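Local coordinates for probable AP endonuclease (African swine fever virus, PDB 6KI3), which cleaves DNA on the 5' side of abasic sites during repair, using three zinc ions, and also removes mismatched 3' ends as an exonuclease, at residues A[65-68]-A[69-73]. Numbering follows the deposited sequence.
Sequences DKVE and LLKMI
On the outer layer of the TIM barrel, one turn of helix 63-76 brings E68 and K71 together in an i to i+3 salt bridge, a worked example of an amphipathic helix, with charged side chains on its outer side and apolar ones packed against the neighbouring helices. The two side chains run side by side and point the same way, and K71 NZ lies 3.0 Å from E68 OE2. K71 NZ approaches that oxygen on the syn side, 23° out of the carboxylate plane, and makes a weak second bond of 3.3 Å to E68 OE1, so the ammonium group straddles both oxygens unevenly. Bends in both chains bring the charged ends together: E68 folds at chi2 (-60°), and K71, extended through chi2, turns at chi3 (55°). On the way, K71 CG and CD pass alongside the carbonyl of V67, with CD 3.6 Å from V67 O.

Helix 63-76 is the crossover of a beta-alpha-beta unit, connecting the parallel strands 46-49 and 79-83, and its other face is turned to the neighbouring helices. There L69 touches T27 and I30 of helix 25-39 and V112 of helix 96-112; M72 packs on T27 and A31. D65, a buried residue, has both carboxylate oxygens hydrogen-bonded, OD1 to T27 OG1 and OD2 to the backbone N of I26, which ties this turn to the start of helix 25-39.

The i to i+4 backbone bonds that link the successive turns differ in length. L69 N to D65 O and M72 N to E68 O are both 2.8 Å, whereas the bonds from L70 N to K66 O and from K71 N to V67 O are weak, the former stretched to 3.5 Å.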
loop_
_atom_site.group_PDB
_atom_site.type_symbol
_atom_site.label_atom_id
_atom_site.label_comp_id
_atom_site.label_asym_id
_atom_site.label_seq_id
_atom_site.Cartn_x
_atom_site.Cartn_y
_atom_site.Cartn_z
ATOM N N ASP A 65 -5.553 11.419 -19.651
ATOM C CA ASP A 65 -5.672 10.982 -18.266
ATOM C C ASP A 65 -4.543 11.549 -17.416
ATOM O O ASP A 65 -4.760 11.944 -16.264
ATOM C CB ASP A 65 -5.678 9.455 -18.202
ATOM C CG ASP A 65 -6.638 8.919 -17.163
ATOM O OD1 ASP A 65 -7.175 9.725 -16.375
ATOM O OD2 ASP A 65 -6.855 7.689 -17.136
ATOM N N LYS A 66 -3.329 11.608 -17.971
ATOM C CA LYS A 66 -2.187 12.113 -17.216
ATOM C C LYS A 66 -2.347 13.592 -16.885
ATOM O O LYS A 66 -1.931 14.040 -15.810
ATOM C CB LYS A 66 -0.897 11.871 -18.001
ATOM C CG LYS A 66 -0.560 10.399 -18.181
ATOM C CD LYS A 66 0.526 10.185 -19.224
ATOM C CE LYS A 66 1.874 10.691 -18.741
ATOM N NZ LYS A 66 2.984 10.191 -19.599
ATOM N N VAL A 67 -2.948 14.366 -17.791
ATOM C CA VAL A 67 -3.133 15.791 -17.539
ATOM C C VAL A 67 -4.257 16.018 -16.536
ATOM O O VAL A 67 -4.132 16.835 -15.615
ATOM C CB VAL A 67 -3.392 16.536 -18.861
ATOM C CG1 VAL A 67 -3.660 18.011 -18.599
ATOM C CG2 VAL A 67 -2.211 16.363 -19.803
ATOM N N GLU A 68 -5.372 15.298 -16.692
ATOM C CA GLU A 68 -6.489 15.465 -15.767
ATOM C C GLU A 68 -6.163 14.921 -14.382
ATOM O O GLU A 68 -6.641 15.463 -13.380
ATOM C CB GLU A 68 -7.739 14.786 -16.328
ATOM C CG GLU A 68 -8.258 15.409 -17.616
ATOM C CD GLU A 68 -8.637 16.869 -17.447
ATOM O OE1 GLU A 68 -9.539 17.162 -16.633
ATOM O OE2 GLU A 68 -8.030 17.724 -18.124
ATOM N N LEU A 69 -5.357 13.858 -14.302
ATOM C CA LEU A 69 -5.028 13.281 -13.003
ATOM C C LEU A 69 -4.231 14.259 -12.149
ATOM O O LEU A 69 -4.442 14.347 -10.934
ATOM C CB LEU A 69 -4.255 11.975 -13.185
ATOM C CG LEU A 69 -3.836 11.251 -11.906
ATOM C CD1 LEU A 69 -5.042 10.994 -11.021
ATOM C CD2 LEU A 69 -3.127 9.949 -12.242
ATOM N N LEU A 70 -3.313 15.006 -12.768
ATOM C CA LEU A 70 -2.549 16.000 -12.023
ATOM C C LEU A 70 -3.455 17.103 -11.488
ATOM O O LEU A 70 -3.315 17.526 -10.334
ATOM C CB LEU A 70 -1.452 16.593 -12.905
ATOM C CG LEU A 70 -0.586 17.668 -12.248
ATOM C CD1 LEU A 70 0.250 17.065 -11.131
ATOM C CD2 LEU A 70 0.298 18.350 -13.280
ATOM N N LYS A 71 -4.388 17.581 -12.315
ATOM C CA LYS A 71 -5.335 18.592 -11.856
ATOM C C LYS A 71 -6.221 18.049 -10.742
ATOM O O LYS A 71 -6.490 18.746 -9.758
ATOM C CB LYS A 71 -6.186 19.080 -13.029
ATOM C CG LYS A 71 -5.406 19.828 -14.097
ATOM C CD LYS A 71 -6.150 19.828 -15.424
ATOM C CE LYS A 71 -7.559 20.373 -15.273
ATOM N NZ LYS A 71 -8.328 20.270 -16.545
ATOM N N MET A 72 -6.681 16.803 -10.883
ATOM C CA MET A 72 -7.508 16.191 -9.848
ATOM C C MET A 72 -6.747 16.062 -8.535
ATOM O O MET A 72 -7.293 16.343 -7.461
ATOM C CB MET A 72 -7.997 14.820 -10.316
ATOM C CG MET A 72 -8.691 14.002 -9.241
ATOM S SD MET A 72 -10.323 14.642 -8.826
ATOM C CE MET A 72 -11.175 14.410 -10.381
ATOM N N ILE A 73 -5.482 15.639 -8.603
ATOM C CA ILE A 73 -4.690 15.453 -7.391
ATOM C C ILE A 73 -4.469 16.785 -6.685
ATOM O O ILE A 73 -4.565 16.875 -5.455
ATOM C CB ILE A 73 -3.358 14.756 -7.730
ATOM C CG1 ILE A 73 -3.601 13.283 -8.068
ATOM C CG2 ILE A 73 -2.366 14.890 -6.583
ATOM C CD1 ILE A 73 -2.347 12.522 -8.434
#